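Local coordinates for protein berberine bridge enzyme-like 28 (PDB 5D79) that binds FAD, is an oxidoreductase of the oxygen-dependent FAD-linked family, and takes part in the plant's adaptation to salt stress, at residues V90-V93 with I94-Q98; T261-K264 with E265-I269; I307-V310 with N311-L314; E491-S494 with W495-Y499. All coordinates share one frame; numbering follows the deposited sequence.

Interaction 1. Residues V90-V93 with I94-Q98; sequences VQTV and IRCAQ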
loop_
_atom_site.group_PDB
_atom_site.type_symbol
_atom_site.label_atom_id
_atom_site.label_comp_id
_atom_site.label_asym_id
_atom_site.label_seq_id
_atom_site.Cartn_x
_atom_site.Cartn_y
_atom_site.Cartn_z
ATOM N N VAL A 90 -13.786 -8.685 18.105
ATOM C CA VAL A 90 -13.299 -9.264 16.858
ATOM C C VAL A 90 -13.456 -10.764 16.901
ATOM O O VAL A 90 -13.956 -11.369 15.955
ATOM C CB VAL A 90 -11.819 -8.924 16.593
ATOM C CG1 VAL A 90 -11.311 -9.698 15.390
ATOM C CG2 VAL A 90 -11.655 -7.432 16.381
ATOM N N GLN A 91 -13.029 -11.345 18.018
ATOM C CA GLN A 91 -13.138 -12.776 18.255
ATOM C C GLN A 91 -14.558 -13.257 18.041
ATOM O O GLN A 91 -14.799 -14.246 17.349
ATOM C CB GLN A 91 -12.695 -13.111 19.676
ATOM C CG GLN A 91 -11.298 -12.654 20.012
ATOM C CD GLN A 91 -10.890 -13.082 21.402
ATOM O OE1 GLN A 91 -10.985 -12.304 22.354
ATOM N NE2 GLN A 91 -10.428 -14.328 21.530
ATOM N N THR A 92 -15.499 -12.538 18.639
ATOM C CA THR A 92 -16.897 -12.917 18.581
ATOM C C THR A 92 -17.406 -12.867 17.149
ATOM O O THR A 92 -18.210 -13.705 16.741
ATOM C CB THR A 92 -17.740 -12.009 19.478
ATOM O OG1 THR A 92 -17.276 -12.129 20.826
ATOM C CG2 THR A 92 -19.206 -12.394 19.419
ATOM N N VAL A 93 -16.921 -11.900 16.379
ATOM C CA VAL A 93 -17.329 -11.793 14.987
ATOM C C VAL A 93 -16.829 -12.991 14.188
ATOM O O VAL A 93 -17.585 -13.607 13.444
ATOM C CB VAL A 93 -16.818 -10.504 14.345
ATOM C CG1 VAL A 93 -17.138 -10.511 12.878
ATOM C CG2 VAL A 93 -17.457 -9.294 15.013
ATOM N N ILE A 94 -15.556 -13.326 14.369
ATOM C CA ILE A 94 -14.948 -14.487 13.719
ATOM C C ILE A 94 -15.658 -15.785 14.099
ATOM O O ILE A 94 -15.996 -16.589 13.231
ATOM C CB ILE A 94 -13.432 -14.617 14.071
ATOM C CG1 ILE A 94 -12.649 -13.368 13.630
ATOM C CG2 ILE A 94 -12.834 -15.865 13.449
ATOM C CD1 ILE A 94 -13.102 -12.777 12.294
ATOM N N ARG A 95 -15.896 -15.982 15.392
ATOM C CA ARG A 95 -16.580 -17.185 15.868
ATOM C C ARG A 95 -18.035 -17.294 15.392
ATOM O O ARG A 95 -18.448 -18.342 14.891
ATOM C CB ARG A 95 -16.522 -17.252 17.390
ATOM C CG ARG A 95 -15.103 -17.388 17.903
ATOM C CD ARG A 95 -15.048 -17.986 19.295
ATOM N NE ARG A 95 -13.738 -17.798 19.918
ATOM C CZ ARG A 95 -13.464 -16.845 20.806
ATOM N NH1 ARG A 95 -14.411 -15.993 21.185
ATOM N NH2 ARG A 95 -12.244 -16.745 21.322
ATOM N N CYS A 96 -18.803 -16.217 15.532
ATOM C CA CYS A 96 -20.202 -16.213 15.097
ATOM C C CYS A 96 -20.370 -16.342 13.589
ATOM O O CYS A 96 -21.299 -17.000 13.127
ATOM C CB CYS A 96 -20.911 -14.938 15.556
ATOM S SG CYS A 96 -21.229 -14.834 17.321
ATOM N N ALA A 97 -19.494 -15.684 12.829
ATOM C CA ALA A 97 -19.547 -15.727 11.368
ATOM C C ALA A 97 -19.458 -17.170 10.888
ATOM O O ALA A 97 -20.312 -17.660 10.141
ATOM C CB ALA A 97 -18.419 -14.884 10.756
ATOM N N GLN A 98 -18.414 -17.846 11.346
ATOM C CA GLN A 98 -18.179 -19.227 10.988
ATOM C C GLN A 98 -19.327 -20.132 11.424
ATOM O O GLN A 98 -19.652 -21.097 10.735
ATOM C CB GLN A 98 -16.862 -19.696 11.598
ATOM C CG GLN A 98 -15.694 -18.863 11.140
ATOM C CD GLN A 98 -14.359 -19.471 11.494
ATOM O OE1 GLN A 98 -13.975 -20.514 10.963
ATOM N NE2 GLN A 98 -13.636 -18.818 12.395
#
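Gln91 and Arg95, one helical turn apart, lie side by side and point the same way. Arg95 NH1 comes within 3.7 Å of Gln91 CB, which sits over one face of the guanidinium. The amide and guanidinium planes are turned 55° apart. Gln91 NE2 and Arg95 NH2 are 3.0 Å apart, but both are donors and do not bond. Each residue has a backbone acceptor nearby: Gln91 NE2 bonds to Gly212 O, and Arg95 NE bonds weakly to Ser211 O.

The N-H groups of Ile94, Arg95, Cys96 and Ala97 each bond the carbonyl four residues back. Arg95 N to Gln91 O, at 2.8 Å, is nearly straight.

Val90 CG1 and Ile94 CG1 make a loose apolar contact at 4.3 Å. Thr92 CG2, anti to the backbone N, lies 3.8 Å from Cys96 SG, while Thr92 OG1, beside that N, bonds Ser88 O.

Helix 87-100 belongs to the FAD-binding region of PCMH type. Val90 and Ile94 pack on Val238 of strand 238-248. Val93 and Ile94 reach Ile128 of strand 125-129. Thr92, Val93 and Cys96 meet Leu35 of helix 29-36, to which Cys96 is also tied by its disulfide with Cys34.

Interaction 2. Residues T261-K264 with E265-I269; sequences TSKK and EAVRI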
loop_
_atom_site.group_PDB
_atom_site.type_symbol
_atom_site.label_atom_id
_atom_site.label_comp_id
_atom_site.label_asym_id
_atom_site.label_seq_id
_atom_site.Cartn_x
_atom_site.Cartn_y
_atom_site.Cartn_z
ATOM N N THR A 261 10.657 20.385 -17.871
ATOM C CA THR A 261 9.479 20.497 -18.713
ATOM C C THR A 261 9.816 20.182 -20.171
ATOM O O THR A 261 8.918 19.943 -20.977
ATOM C CB THR A 261 8.852 21.912 -18.607
ATOM O OG1 THR A 261 9.855 22.905 -18.849
ATOM C CG2 THR A 261 8.277 22.141 -17.217
ATOM N N SER A 262 11.109 20.185 -20.496
ATOM C CA SER A 262 11.579 19.870 -21.842
ATOM C C SER A 262 11.718 18.359 -22.035
ATOM O O SER A 262 12.538 17.720 -21.368
ATOM C CB SER A 262 12.921 20.563 -22.117
ATOM O OG SER A 262 13.514 20.111 -23.327
ATOM N N LYS A 263 10.922 17.799 -22.950
ATOM C CA LYS A 263 10.889 16.354 -23.158
ATOM C C LYS A 263 12.277 15.850 -23.477
ATOM O O LYS A 263 12.754 14.933 -22.825
ATOM C CB LYS A 263 9.913 15.951 -24.274
ATOM C CG LYS A 263 9.717 14.438 -24.386
ATOM C CD LYS A 263 8.763 14.043 -25.501
ATOM C CE LYS A 263 8.799 12.545 -25.727
ATOM N NZ LYS A 263 8.085 12.142 -26.961
ATOM N N LYS A 264 12.927 16.463 -24.457
ATOM C CA LYS A 264 14.254 16.028 -24.867
ATOM C C LYS A 264 15.221 15.955 -23.679
ATOM O O LYS A 264 15.873 14.932 -23.452
ATOM C CB LYS A 264 14.811 16.958 -25.953
ATOM C CG LYS A 264 16.184 16.531 -26.502
ATOM C CD LYS A 264 16.617 17.367 -27.708
ATOM C CE LYS A 264 17.958 16.902 -28.285
ATOM N NZ LYS A 264 19.119 17.384 -27.492
ATOM N N GLU A 265 15.292 17.026 -22.901
ATOM C CA GLU A 265 16.235 17.060 -21.795
ATOM C C GLU A 265 15.846 16.052 -20.718
ATOM O O GLU A 265 16.702 15.345 -20.190
ATOM C CB GLU A 265 16.320 18.466 -21.201
ATOM C CG GLU A 265 17.569 18.694 -20.360
ATOM C CD GLU A 265 17.425 19.835 -19.358
ATOM O OE1 GLU A 265 18.243 19.892 -18.403
ATOM O OE2 GLU A 265 16.495 20.666 -19.524
ATOM N N ALA A 266 14.551 15.988 -20.406
ATOM C CA ALA A 266 14.030 15.108 -19.355
ATOM C C ALA A 266 14.200 13.619 -19.672
ATOM O O ALA A 266 14.468 12.820 -18.777
ATOM C CB ALA A 266 12.571 15.412 -19.100
ATOM N N VAL A 267 14.026 13.255 -20.941
ATOM C CA VAL A 267 14.188 11.872 -21.386
ATOM C C VAL A 267 15.652 11.472 -21.219
ATOM O O VAL A 267 15.963 10.362 -20.788
ATOM C CB VAL A 267 13.728 11.684 -22.860
ATOM C CG1 VAL A 267 14.176 10.334 -23.413
ATOM C CG2 VAL A 267 12.214 11.827 -22.985
ATOM N N ARG A 268 16.538 12.404 -21.550
ATOM C CA ARG A 268 17.981 12.242 -21.380
ATOM C C ARG A 268 18.363 11.907 -19.932
ATOM O O ARG A 268 19.168 11.005 -19.667
ATOM C CB ARG A 268 18.671 13.527 -21.831
ATOM C CG ARG A 268 20.180 13.510 -21.815
ATOM C CD ARG A 268 20.721 14.894 -22.192
ATOM N NE ARG A 268 20.186 15.928 -21.310
ATOM C CZ ARG A 268 20.690 16.214 -20.116
ATOM N NH1 ARG A 268 21.748 15.554 -19.663
ATOM N NH2 ARG A 268 20.139 17.160 -19.373
ATOM N N ILE A 269 17.755 12.645 -19.011
ATOM C CA ILE A 269 17.999 12.544 -17.576
ATOM C C ILE A 269 17.377 11.275 -16.980
ATOM O O ILE A 269 17.950 10.633 -16.095
ATOM C CB ILE A 269 17.446 13.802 -16.862
ATOM C CG1 ILE A 269 18.297 15.023 -17.224
ATOM C CG2 ILE A 269 17.365 13.605 -15.360
ATOM C CD1 ILE A 269 17.657 16.318 -16.870
#
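Ser262 meets Ala266 and Glu265 in a helix N-terminal turn, a local contact one turn long at the start of helix 263-276. The turn comes right after strand 253-260 of the seven-stranded antiparallel sheet. Ser262 holds the N-cap position. Its carbonyl takes the first backbone bond of the helix, from Ala266 N to Ser262 O at 2.8 Å. The next bonds follow in step, Val267 N to Lys263 O at 2.8 Å and Arg268 N to Lys264 O at 3.2 Å.

The serine hydroxyl stays near the start of the helix, with Ser262 OG 3.6 Å from Glu265 N and 3.9 Å from Glu265 CB.

Lys263 and Val267 lie side by side and point the same way. Lys263 CG touches Val267 CG2 at 3.9 Å. The lysine chain is extended, with CG anti to the backbone N (chi1 -172°), and this carries NZ on to a weak hydrogen bond with Gln382 O.

Glu265 and Arg268 add a salt bridge, with Arg268 NH2 3.5 Å from Glu265 OE1. The arginine chain bends at chi3 (56°), and Glu265 CG lies at the guanidinium edge, in its plane. Glu265 OE1 also has a long, weak ion pair with Lys260 NZ.

Lys263 and Ala266 touch Trp385 of helix 378-388, and Val267 touches Ile381 there. On strand 298-306, Ala266 touches Ala300 and Ile269 touches Phe302. Both also touch Lys260 of strand 253-260.

Interaction 3. Residues I307-V310 with N311-L314; sequences IGPV and NNLL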
loop_
_atom_site.group_PDB
_atom_site.type_symbol
_atom_site.label_atom_id
_atom_site.label_comp_id
_atom_site.label_asym_id
_atom_site.label_seq_id
_atom_site.Cartn_x
_atom_site.Cartn_y
_atom_site.Cartn_z
ATOM N N ILE A 307 19.267 11.163 3.584
ATOM C CA ILE A 307 19.472 11.016 5.028
ATOM C C ILE A 307 20.840 11.585 5.433
ATOM O O ILE A 307 21.789 10.840 5.696
ATOM C CB ILE A 307 19.361 9.544 5.473
ATOM C CG1 ILE A 307 18.167 8.892 4.823
ATOM C CG2 ILE A 307 19.195 9.444 6.972
ATOM C CD1 ILE A 307 16.879 9.529 5.221
ATOM N N GLY A 308 20.920 12.915 5.476
ATOM C CA GLY A 308 22.155 13.620 5.764
ATOM C C GLY A 308 22.053 15.078 5.350
ATOM O O GLY A 308 20.995 15.508 4.886
ATOM N N PRO A 309 23.154 15.839 5.510
ATOM C CA PRO A 309 23.266 17.292 5.286
ATOM C C PRO A 309 23.213 17.707 3.816
ATOM O O PRO A 309 23.529 16.900 2.944
ATOM C CB PRO A 309 24.651 17.640 5.867
ATOM C CG PRO A 309 25.063 16.463 6.664
ATOM C CD PRO A 309 24.404 15.276 6.040
ATOM N N VAL A 310 22.867 18.964 3.551
ATOM C CA VAL A 310 22.709 19.406 2.178
ATOM C C VAL A 310 24.031 19.410 1.403
ATOM O O VAL A 310 24.050 19.096 0.222
ATOM C CB VAL A 310 22.065 20.800 2.112
ATOM C CG1 VAL A 310 22.833 21.804 2.956
ATOM C CG2 VAL A 310 21.942 21.255 0.663
ATOM N N ASN A 311 25.147 19.735 2.043
ATOM C CA ASN A 311 26.400 19.785 1.285
ATOM C C ASN A 311 26.844 18.383 0.851
ATOM O O ASN A 311 27.443 18.213 -0.212
ATOM C CB ASN A 311 27.498 20.488 2.095
ATOM C CG ASN A 311 27.327 22.012 2.121
ATOM O OD1 ASN A 311 26.360 22.558 1.575
ATOM N ND2 ASN A 311 28.266 22.700 2.762
ATOM N N ASN A 312 26.518 17.380 1.666
ATOM C CA ASN A 312 26.829 15.992 1.356
ATOM C C ASN A 312 25.954 15.456 0.243
ATOM O O ASN A 312 26.407 14.663 -0.582
ATOM C CB ASN A 312 26.679 15.113 2.596
ATOM C CG ASN A 312 27.713 15.427 3.655
ATOM O OD1 ASN A 312 28.688 16.122 3.393
ATOM N ND2 ASN A 312 27.508 14.911 4.855
ATOM N N LEU A 313 24.694 15.876 0.226
ATOM C CA LEU A 313 23.800 15.523 -0.868
ATOM C C LEU A 313 24.354 16.061 -2.184
ATOM O O LEU A 313 24.395 15.350 -3.189
ATOM C CB LEU A 313 22.389 16.074 -0.626
ATOM C CG LEU A 313 21.496 16.103 -1.874
ATOM C CD1 LEU A 313 21.184 14.688 -2.335
ATOM C CD2 LEU A 313 20.218 16.912 -1.670
ATOM N N LEU A 314 24.793 17.317 -2.158
ATOM C CA LEU A 314 25.216 18.034 -3.361
ATOM C C LEU A 314 26.484 17.446 -3.965
ATOM O O LEU A 314 26.599 17.325 -5.184
ATOM C CB LEU A 314 25.426 19.526 -3.047
ATOM C CG LEU A 314 24.149 20.296 -2.695
ATOM C CD1 LEU A 314 24.452 21.733 -2.290
ATOM C CD2 LEU A 314 23.169 20.238 -3.858
#
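Pro309 and Asn312 meet at the N-terminus of helix 310-320, where the chain leaves strand 298-306 and turns into the helix. Pro309 is at the N-cap position. Its carbonyl oxygen, Pro309 O, receives Leu313 N at 3.1 Å. Asn312 N adds a weak bond to the same oxygen, Pro309 O, at 3.3 Å. Leu314 N to Val310 O, at 3.1 Å, continues the helical bonding.

The proline ring and the asparagine side chain cross at a slant. Asn312 ND2 comes to 3.3 Å from Pro309 CD and 3.4 Å from Pro309 CG, so the amide nitrogen rests against the ring carbons.

Val310 and Leu314 lie side by side and point the same way, with Val310 CG2 3.9 Å from Leu314 CD1. The valine places CG2 anti to its own N and puts CG1 between N and the carbonyl carbon (chi1 54°). This directs CG2 toward the leucine. Both residues also touch Cys331 of strand 331-334, and Val310 reaches Thr254 of strand 253-260. An alanine here would lose both methyl branches and is likely to open a gap beside Leu314 CD1 and Cys331.

Both polar backbone groups at the helix start have partners. Pro309 O takes two amides of the first turn, one weakly. Val310 N donates to Glu333 OE2, whose negative charge would probably suit the positive end of the helix dipole. The helix start thus has a carboxylate bonded to its first N-H, while Val310, Leu313 and Leu314 bring apolar atoms against the sheet.

Interaction 4. Residues E491-S494 with W495-Y499; sequences EGKS and WGVKY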
loop_
_atom_site.group_PDB
_atom_site.type_symbol
_atom_site.label_atom_id
_atom_site.label_comp_id
_atom_site.label_asym_id
_atom_site.label_seq_id
_atom_site.Cartn_x
_atom_site.Cartn_y
_atom_site.Cartn_z
ATOM N N GLU A 491 -6.110 -22.112 -9.763
ATOM C CA GLU A 491 -6.598 -20.837 -10.271
ATOM C C GLU A 491 -5.875 -19.670 -9.596
ATOM O O GLU A 491 -5.534 -18.679 -10.236
ATOM C CB GLU A 491 -8.114 -20.721 -10.070
ATOM C CG GLU A 491 -8.786 -19.768 -11.050
ATOM C CD GLU A 491 -10.287 -19.690 -10.863
ATOM O OE1 GLU A 491 -10.801 -20.266 -9.882
ATOM O OE2 GLU A 491 -10.953 -19.047 -11.700
ATOM N N GLY A 492 -5.643 -19.799 -8.297
ATOM C CA GLY A 492 -5.000 -18.750 -7.528
ATOM C C GLY A 492 -3.506 -18.649 -7.767
ATOM O O GLY A 492 -2.895 -17.614 -7.501
ATOM N N LYS A 493 -2.928 -19.726 -8.282
ATOM C CA LYS A 493 -1.515 -19.769 -8.656
ATOM C C LYS A 493 -1.187 -18.744 -9.732
ATOM O O LYS A 493 -0.072 -18.218 -9.787
ATOM C CB LYS A 493 -1.143 -21.169 -9.140
ATOM C CG LYS A 493 0.336 -21.467 -9.075
ATOM C CD LYS A 493 0.610 -22.929 -9.376
ATOM C CE LYS A 493 2.097 -23.215 -9.330
ATOM N NZ LYS A 493 2.392 -24.633 -9.692
ATOM N N SER A 494 -2.177 -18.455 -10.569
ATOM C CA SER A 494 -2.042 -17.532 -11.702
ATOM C C SER A 494 -1.526 -16.146 -11.326
ATOM O O SER A 494 -0.501 -15.711 -11.844
ATOM C CB SER A 494 -3.390 -17.392 -12.417
ATOM O OG SER A 494 -3.281 -16.522 -13.522
ATOM N N TRP A 495 -2.244 -15.450 -10.445
ATOM C CA TRP A 495 -1.806 -14.132 -9.971
ATOM C C TRP A 495 -0.875 -14.256 -8.760
ATOM O O TRP A 495 -0.055 -13.377 -8.510
ATOM C CB TRP A 495 -3.011 -13.238 -9.631
ATOM C CG TRP A 495 -3.939 -13.832 -8.619
ATOM C CD1 TRP A 495 -3.843 -13.732 -7.261
ATOM C CD2 TRP A 495 -5.105 -14.623 -8.881
ATOM N NE1 TRP A 495 -4.872 -14.418 -6.664
ATOM C CE2 TRP A 495 -5.663 -14.969 -7.638
ATOM C CE3 TRP A 495 -5.729 -15.069 -10.049
ATOM C CZ2 TRP A 495 -6.807 -15.746 -7.527
ATOM C CZ3 TRP A 495 -6.868 -15.832 -9.938
ATOM C CH2 TRP A 495 -7.398 -16.165 -8.687
ATOM N N GLY A 496 -0.989 -15.357 -8.023
ATOM C CA GLY A 496 -0.135 -15.614 -6.875
ATOM C C GLY A 496 1.360 -15.476 -7.122
ATOM O O GLY A 496 2.080 -14.845 -6.333
ATOM N N VAL A 497 1.837 -16.065 -8.216
ATOM C CA VAL A 497 3.253 -15.977 -8.561
ATOM C C VAL A 497 3.649 -14.570 -9.073
ATOM O O VAL A 497 4.828 -14.200 -9.079
ATOM C CB VAL A 497 3.627 -17.045 -9.596
ATOM C CG1 VAL A 497 3.258 -18.425 -9.065
ATOM C CG2 VAL A 497 2.930 -16.784 -10.904
ATOM N N LYS A 498 2.665 -13.771 -9.479
ATOM C CA LYS A 498 2.942 -12.412 -9.921
ATOM C C LYS A 498 3.211 -11.497 -8.711
ATOM O O LYS A 498 4.166 -10.716 -8.681
ATOM C CB LYS A 498 1.775 -11.890 -10.765
ATOM C CG LYS A 498 1.461 -12.733 -11.998
ATOM C CD LYS A 498 0.279 -12.133 -12.749
ATOM C CE LYS A 498 0.024 -12.844 -14.075
ATOM N NZ LYS A 498 -1.128 -12.229 -14.799
ATOM N N TYR A 499 2.368 -11.634 -7.698
ATOM C CA TYR A 499 2.504 -10.882 -6.462
ATOM C C TYR A 499 3.668 -11.362 -5.598
ATOM O O TYR A 499 4.356 -10.554 -4.982
ATOM C CB TYR A 499 1.228 -10.999 -5.640
ATOM C CG TYR A 499 0.018 -10.236 -6.110
ATOM C CD1 TYR A 499 0.120 -8.952 -6.636
ATOM C CD2 TYR A 499 -1.255 -10.786 -5.965
ATOM C CE1 TYR A 499 -1.025 -8.248 -7.034
ATOM C CE2 TYR A 499 -2.396 -10.087 -6.352
ATOM C CZ TYR A 499 -2.277 -8.825 -6.881
ATOM O OH TYR A 499 -3.413 -8.162 -7.261
#
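Trp495 folds back over Gly492 in helix 488-500, its ring lying on the backbone of the preceding turn. Gly492 CA lies over the face of the six-membered ring in a CH-pi contact, 3.8 Å from the centroid and 23° off the ring normal. Glu491 O lies over the same face, 3.2 Å from Trp495 CZ3. Gly492 O stands above the indole, offset toward the rim. Trp495 CG sits between the backbone N and the carbonyl carbon (chi1 57°), which swings the ring back along the preceding turn.

Two backbone hydrogen bonds link the segments. Gly496 N bonds Gly492 O at 3.0 Å, and Val497 N bonds Lys493 O at 3.3 Å. The helix is kinked where Trp495 N and Lys498 N lack the usual bond to the carbonyl four residues back. Lys498 N bonds Trp495 O, three back, instead, and that oxygen also accepts from Tyr499 N.

Aliphatic contacts are made to carbonyls. Val497 CG1 lies 3.4 Å from Lys493 O. The extended Lys498 chain runs past the next carbonyl, its CG 3.6 Å from Ser494 O.

The indole also has partners outside the helix: NE1 bonds Gln524 O, and Tyr481 meets the ring edge-to-face. A leucine in its place would probably uncover Gly492 CA and leave Gln524 O without its indole donor. The chemistry is mixed: the ring covers Gly492 CA and the carbonyl oxygens beside it, while its one N-H goes to Gln524 O. Nearby, Glu491 OE2 takes three backbone N-H groups, from Leu482, Gly483 and Lys484, consistent with a charged carboxylate.

In the fold
The four contacts are local turns within or at the start of separate helices, and none touches another. Interactions 2 and 3 are the nearest pair, with centres about 25 Å apart. Both start a helix beside the seven-stranded antiparallel sheet: interaction 2 follows strand 253-260 and interaction 3 follows strand 298-306, neighbours in that sheet. Interaction 1 lies on the opposite side of the chain's centre from both, about 56 Å from interaction 2 between centres, in the FAD-binding region. Interaction 4, in the berberine and berberine-like region, is about 29 Å from interaction 1, centre to centre. Neither touches the FAD: the Val90 side chain is about 8 Å from it and that of Trp495 about 12 Å.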